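Local coordinates for invasion protein INVA (Salmonella enterica, PDB 2X49), which belongs to the export apparatus of a type III secretion system and takes part in the bacterium's invasion of intestinal epithelial cells, at residues P9-E23 and V46-V60. Sequence-based numbering, arbitrary orientation.
Sequences PLILLVPKSRREDLE and VLLRDGEGLDDNSIV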
loop_
_atom_site.group_PDB
_atom_site.type_symbol
_atom_site.label_atom_id
_atom_site.label_comp_id
_atom_site.label_asym_id
_atom_site.label_seq_id
_atom_site.Cartn_x
_atom_site.Cartn_y
_atom_site.Cartn_z
ATOM N N PRO A 9 -1.561 -5.586 -20.671
ATOM C CA PRO A 9 -0.209 -5.277 -20.136
ATOM C C PRO A 9 -0.027 -3.930 -19.508
ATOM O O PRO A 9 -0.675 -2.954 -19.834
ATOM C CB PRO A 9 0.685 -5.365 -21.374
ATOM C CG PRO A 9 -0.280 -5.128 -22.535
ATOM C CD PRO A 9 -1.576 -5.714 -22.131
ATOM N N LEU A 10 0.857 -3.922 -18.549
ATOM C CA LEU A 10 1.288 -2.688 -17.905
ATOM C C LEU A 10 2.363 -2.081 -18.777
ATOM O O LEU A 10 3.117 -2.802 -19.403
ATOM C CB LEU A 10 1.884 -2.999 -16.525
ATOM C CG LEU A 10 0.939 -3.606 -15.503
ATOM C CD1 LEU A 10 1.756 -4.142 -14.349
ATOM C CD2 LEU A 10 -0.085 -2.614 -15.065
ATOM N N ILE A 11 2.435 -0.759 -18.825
ATOM C CA ILE A 11 3.460 -0.077 -19.625
ATOM C C ILE A 11 4.187 0.891 -18.711
ATOM O O ILE A 11 3.567 1.608 -17.948
ATOM C CB ILE A 11 2.897 0.691 -20.835
ATOM C CG1 ILE A 11 2.204 -0.256 -21.788
ATOM C CG2 ILE A 11 4.037 1.483 -21.571
ATOM C CD1 ILE A 11 1.360 0.421 -22.873
ATOM N N LEU A 12 5.508 0.825 -18.741
ATOM C CA LEU A 12 6.353 1.839 -18.073
ATOM C C LEU A 12 7.021 2.683 -19.138
ATOM O O LEU A 12 7.738 2.180 -19.973
ATOM C CB LEU A 12 7.423 1.194 -17.218
ATOM C CG LEU A 12 6.969 0.245 -16.134
ATOM C CD1 LEU A 12 8.118 -0.446 -15.381
ATOM C CD2 LEU A 12 6.135 0.991 -15.152
ATOM N N LEU A 13 6.729 3.958 -19.128
ATOM C CA LEU A 13 7.450 4.909 -20.021
ATOM C C LEU A 13 8.709 5.303 -19.239
ATOM O O LEU A 13 8.650 5.714 -18.105
ATOM C CB LEU A 13 6.626 6.146 -20.341
ATOM C CG LEU A 13 5.231 5.977 -20.970
ATOM C CD1 LEU A 13 4.609 7.310 -21.256
ATOM C CD2 LEU A 13 5.317 5.056 -22.195
ATOM N N VAL A 14 9.847 5.125 -19.896
ATOM C CA VAL A 14 11.178 5.354 -19.317
ATOM C C VAL A 14 11.992 6.284 -20.219
ATOM O O VAL A 14 11.706 6.439 -21.385
ATOM C CB VAL A 14 11.923 4.010 -19.093
ATOM C CG1 VAL A 14 11.021 3.044 -18.255
ATOM C CG2 VAL A 14 12.303 3.369 -20.421
ATOM N N PRO A 15 13.014 6.909 -19.642
ATOM C CA PRO A 15 13.882 7.700 -20.509
ATOM C C PRO A 15 14.713 6.830 -21.428
ATOM O O PRO A 15 15.246 5.834 -21.032
ATOM C CB PRO A 15 14.799 8.431 -19.505
ATOM C CG PRO A 15 14.172 8.297 -18.163
ATOM C CD PRO A 15 13.429 6.986 -18.223
ATOM N N LYS A 16 14.785 7.273 -22.664
ATOM C CA LYS A 16 15.625 6.635 -23.678
ATOM C C LYS A 16 17.038 6.401 -23.153
ATOM O O LYS A 16 17.631 5.338 -23.348
ATOM C CB LYS A 16 15.613 7.431 -24.992
ATOM C CG LYS A 16 16.361 6.787 -26.126
ATOM C CD LYS A 16 16.289 7.587 -27.433
ATOM C CE LYS A 16 14.868 7.716 -28.052
ATOM N NZ LYS A 16 14.121 6.418 -28.182
ATOM N N SER A 17 17.499 7.387 -22.404
ATOM C CA SER A 17 18.848 7.375 -21.808
ATOM C C SER A 17 19.071 6.332 -20.739
ATOM O O SER A 17 20.216 6.074 -20.376
ATOM C CB SER A 17 19.239 8.723 -21.187
ATOM O OG SER A 17 18.403 9.045 -20.076
ATOM N N ARG A 18 17.983 5.776 -20.208
ATOM C CA ARG A 18 18.055 4.773 -19.126
ATOM C C ARG A 18 17.603 3.380 -19.556
ATOM O O ARG A 18 17.735 2.415 -18.820
ATOM C CB ARG A 18 17.203 5.221 -17.910
ATOM C CG ARG A 18 17.623 6.560 -17.286
ATOM C CD ARG A 18 18.812 6.438 -16.440
ATOM N NE ARG A 18 19.009 7.650 -15.654
ATOM C CZ ARG A 18 20.083 7.893 -14.900
ATOM N NH1 ARG A 18 21.056 6.996 -14.848
ATOM N NH2 ARG A 18 20.166 8.996 -14.183
ATOM N N ARG A 19 17.058 3.291 -20.759
ATOM C CA ARG A 19 16.386 2.050 -21.227
ATOM C C ARG A 19 17.306 0.837 -21.162
ATOM O O ARG A 19 16.926 -0.248 -20.651
ATOM C CB ARG A 19 15.800 2.241 -22.649
ATOM C CG ARG A 19 15.278 1.015 -23.377
ATOM C CD ARG A 19 13.833 0.754 -22.863
ATOM N NE ARG A 19 13.216 -0.334 -23.614
ATOM C CZ ARG A 19 12.507 -0.214 -24.737
ATOM N NH1 ARG A 19 12.295 0.953 -25.316
ATOM N NH2 ARG A 19 12.058 -1.304 -25.343
ATOM N N GLU A 20 18.513 1.002 -21.668
ATOM C CA GLU A 20 19.439 -0.143 -21.767
ATOM C C GLU A 20 19.776 -0.632 -20.347
ATOM O O GLU A 20 19.820 -1.822 -20.073
ATOM C CB GLU A 20 20.695 0.196 -22.577
ATOM C CG GLU A 20 21.661 -0.913 -22.670
ATOM C CD GLU A 20 22.844 -0.582 -23.605
ATOM O OE1 GLU A 20 23.218 0.606 -23.697
ATOM O OE2 GLU A 20 23.419 -1.508 -24.195
ATOM N N ASP A 21 20.019 0.311 -19.459
ATOM C CA ASP A 21 20.365 -0.028 -18.057
ATOM C C ASP A 21 19.225 -0.721 -17.311
ATOM O O ASP A 21 19.464 -1.605 -16.532
ATOM C CB ASP A 21 20.808 1.176 -17.244
ATOM C CG ASP A 21 22.215 1.599 -17.575
ATOM O OD1 ASP A 21 22.920 0.909 -18.352
ATOM O OD2 ASP A 21 22.619 2.656 -17.051
ATOM N N LEU A 22 17.998 -0.360 -17.665
ATOM C CA LEU A 22 16.790 -0.896 -17.000
ATOM C C LEU A 22 16.499 -2.285 -17.529
ATOM O O LEU A 22 16.123 -3.201 -16.789
ATOM C CB LEU A 22 15.580 0.054 -17.173
ATOM C CG LEU A 22 15.731 1.381 -16.424
ATOM C CD1 LEU A 22 14.573 2.346 -16.807
ATOM C CD2 LEU A 22 15.838 1.224 -14.885
ATOM N N GLU A 23 16.825 -2.483 -18.773
ATOM C CA GLU A 23 16.865 -3.837 -19.321
ATOM C C GLU A 23 17.893 -4.727 -18.650
ATOM O O GLU A 23 17.655 -5.906 -18.355
ATOM C CB GLU A 23 17.086 -3.863 -20.841
ATOM C CG GLU A 23 15.904 -3.261 -21.555
ATOM C CD GLU A 23 16.145 -3.039 -23.036
ATOM O OE1 GLU A 23 17.265 -3.291 -23.528
ATOM O OE2 GLU A 23 15.185 -2.619 -23.705
ATOM N N VAL A 46 4.751 -6.697 -18.360
ATOM C CA VAL A 46 5.244 -5.340 -18.226
ATOM C C VAL A 46 6.094 -5.000 -19.429
ATOM O O VAL A 46 7.054 -5.672 -19.739
ATOM C CB VAL A 46 6.066 -5.205 -16.969
ATOM C CG1 VAL A 46 6.705 -3.810 -16.895
ATOM C CG2 VAL A 46 5.229 -5.489 -15.672
ATOM N N LEU A 47 5.635 -4.009 -20.157
ATOM C CA LEU A 47 6.308 -3.502 -21.374
ATOM C C LEU A 47 7.009 -2.182 -21.044
ATOM O O LEU A 47 6.481 -1.319 -20.346
ATOM C CB LEU A 47 5.341 -3.295 -22.569
ATOM C CG LEU A 47 4.349 -4.426 -22.820
ATOM C CD1 LEU A 47 3.343 -4.091 -23.917
ATOM C CD2 LEU A 47 5.075 -5.705 -23.190
ATOM N N LEU A 48 8.220 -2.057 -21.521
ATOM C CA LEU A 48 8.948 -0.756 -21.475
ATOM C C LEU A 48 8.823 -0.044 -22.813
ATOM O O LEU A 48 8.943 -0.641 -23.898
ATOM C CB LEU A 48 10.455 -0.903 -21.153
ATOM C CG LEU A 48 10.860 -1.659 -19.892
ATOM C CD1 LEU A 48 12.381 -1.541 -19.627
ATOM C CD2 LEU A 48 10.088 -1.325 -18.658
ATOM N N ARG A 49 8.597 1.256 -22.712
ATOM C CA ARG A 49 8.482 2.142 -23.877
ATOM C C ARG A 49 9.251 3.425 -23.605
ATOM O O ARG A 49 9.248 3.905 -22.493
ATOM C CB ARG A 49 7.014 2.428 -24.180
ATOM C CG ARG A 49 6.737 3.361 -25.313
ATOM C CD ARG A 49 5.237 3.318 -25.732
ATOM N NE ARG A 49 4.719 1.945 -25.863
ATOM C CZ ARG A 49 3.438 1.638 -26.082
ATOM N NH1 ARG A 49 2.533 2.597 -26.189
ATOM N NH2 ARG A 49 3.053 0.368 -26.178
ATOM N N ASP A 50 9.977 3.939 -24.580
ATOM C CA ASP A 50 10.672 5.207 -24.326
ATOM C C ASP A 50 9.645 6.340 -24.326
ATOM O O ASP A 50 8.832 6.450 -25.201
ATOM C CB ASP A 50 11.746 5.442 -25.388
ATOM C CG ASP A 50 12.891 4.438 -25.306
ATOM O OD1 ASP A 50 12.945 3.623 -24.345
ATOM O OD2 ASP A 50 13.720 4.446 -26.245
ATOM N N GLY A 51 9.691 7.154 -23.292
ATOM C CA GLY A 51 8.772 8.295 -23.162
ATOM C C GLY A 51 9.323 9.589 -23.691
ATOM O O GLY A 51 10.323 10.107 -23.252
ATOM N N GLU A 52 8.584 10.122 -24.643
ATOM C CA GLU A 52 8.905 11.409 -25.219
ATOM C C GLU A 52 9.005 12.478 -24.138
ATOM O O GLU A 52 8.155 12.623 -23.276
ATOM C CB GLU A 52 7.863 11.813 -26.292
ATOM C CG GLU A 52 7.959 11.020 -27.603
ATOM C CD GLU A 52 7.080 9.762 -27.647
ATOM O OE1 GLU A 52 6.610 9.287 -26.578
ATOM O OE2 GLU A 52 6.860 9.231 -28.763
ATOM N N GLY A 53 10.097 13.206 -24.195
ATOM C CA GLY A 53 10.316 14.347 -23.313
ATOM C C GLY A 53 10.689 14.112 -21.871
ATOM O O GLY A 53 10.876 15.056 -21.096
ATOM N N LEU A 54 10.781 12.847 -21.494
ATOM C CA LEU A 54 11.173 12.510 -20.117
ATOM C C LEU A 54 12.586 12.907 -19.831
ATOM O O LEU A 54 13.470 12.643 -20.639
ATOM C CB LEU A 54 11.036 11.019 -19.815
ATOM C CG LEU A 54 9.624 10.414 -19.792
ATOM C CD1 LEU A 54 9.722 8.921 -19.449
ATOM C CD2 LEU A 54 8.755 11.138 -18.786
ATOM N N ASP A 55 12.796 13.517 -18.651
ATOM C CA ASP A 55 14.161 13.744 -18.130
ATOM C C ASP A 55 14.745 12.434 -17.686
ATOM O O ASP A 55 14.123 11.370 -17.808
ATOM C CB ASP A 55 14.282 14.806 -17.024
ATOM C CG ASP A 55 13.730 14.394 -15.656
ATOM O OD1 ASP A 55 13.584 13.185 -15.332
ATOM O OD2 ASP A 55 13.500 15.350 -14.874
ATOM N N ASP A 56 15.987 12.500 -17.252
ATOM C CA ASP A 56 16.741 11.239 -17.027
ATOM C C ASP A 56 16.318 10.456 -15.776
ATOM O O ASP A 56 16.786 9.350 -15.485
ATOM C CB ASP A 56 18.264 11.510 -16.889
ATOM C CG ASP A 56 18.960 11.844 -18.217
ATOM O OD1 ASP A 56 18.405 11.637 -19.315
ATOM O OD2 ASP A 56 20.123 12.294 -18.132
ATOM N N ASN A 57 15.412 11.064 -15.016
ATOM C CA ASN A 57 15.068 10.583 -13.664
ATOM C C ASN A 57 13.559 10.491 -13.448
ATOM O O ASN A 57 13.042 10.710 -12.367
ATOM C CB ASN A 57 15.723 11.504 -12.614
ATOM C CG ASN A 57 17.255 11.513 -12.729
ATOM O OD1 ASN A 57 17.862 10.349 -12.488
ATOM N ND2 ASN A 57 17.858 12.544 -13.030
ATOM N N SER A 58 12.884 10.242 -14.543
ATOM C CA SER A 58 11.392 10.122 -14.515
ATOM C C SER A 58 10.901 8.822 -15.119
ATOM O O SER A 58 11.437 8.331 -16.110
ATOM C CB SER A 58 10.766 11.316 -15.285
ATOM O OG SER A 58 11.124 12.560 -14.718
ATOM N N ILE A 59 9.809 8.309 -14.567
ATOM C CA ILE A 59 9.134 7.078 -15.056
ATOM C C ILE A 59 7.644 7.301 -15.002
ATOM O O ILE A 59 7.173 7.924 -14.078
ATOM C CB ILE A 59 9.468 5.826 -14.167
ATOM C CG1 ILE A 59 10.990 5.516 -14.183
ATOM C CG2 ILE A 59 8.668 4.622 -14.622
ATOM C CD1 ILE A 59 11.457 4.697 -15.345
ATOM N N VAL A 60 6.927 6.888 -16.032
ATOM C CA VAL A 60 5.454 6.873 -16.001
ATOM C C VAL A 60 4.859 5.492 -16.101
ATOM O O VAL A 60 5.206 4.642 -16.922
ATOM C CB VAL A 60 4.858 7.719 -17.175
ATOM C CG1 VAL A 60 3.297 7.956 -17.032
ATOM C CG2 VAL A 60 5.543 9.055 -17.282
HETATM O O HOH W 1 12.747 9.211 -23.819
#
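Asp50 lies at the edge of the Arg19 guanidinium, while the carbonyl oxygen of Leu48 sits over one face, 3.4 Å above the plane and offset toward the rim. Arg19 NH1 donates a hydrogen bond to Asp50 OD1 (2.9 Å), a salt bridge that lies in the guanidinium plane but meets the carboxylate from well above its plane. Lys16 NZ takes the anti lone pair of Asp50 OD2, and a bend in the lysine chain at chi3 (-64°) and chi4 curls the amine back to it, so both carboxylate oxygens are gripped, one by Lys16 and one by Arg19. Glu23 extends the network through a weak bond from Arg19 NE. The Arg18 group instead meets backbone at its edge: NE points almost straight at Asp56 O (2.8 Å). Asp76 forms a salt bridge with Arg18 NH2, and Ser17 OG binds Asp56 OD1 from above the carboxylate plane. Over one face of the Arg49 guanidinium rests the Ile11 methyl CD1, 3.7 Å from Arg49 NH2.

The segments contribute three strands to a mixed four-stranded sheet in the C-terminal domain of this FHIPEP-family protein. Strand 10-14 runs parallel to edge strand 46-50 and antiparallel to 58-60, Leu13 and Val60 forming a hydrogen-bonded pair. Leu12 CD1 touches Leu48 CD2 (3.9 Å) and Val46 CG1, on the face where helix 27-39 packs; on the other face, Leu13 CD2 lies alongside the aliphatic part of Arg49. Val14 CG1 presses tightly on Ile59 CD1 at 3.4 Å, and Leu22 CD1 reaches the same methyl from the helix. A water joins Lys16 N to Gly51 O, its bond to the carbonyl 2.6 Å long.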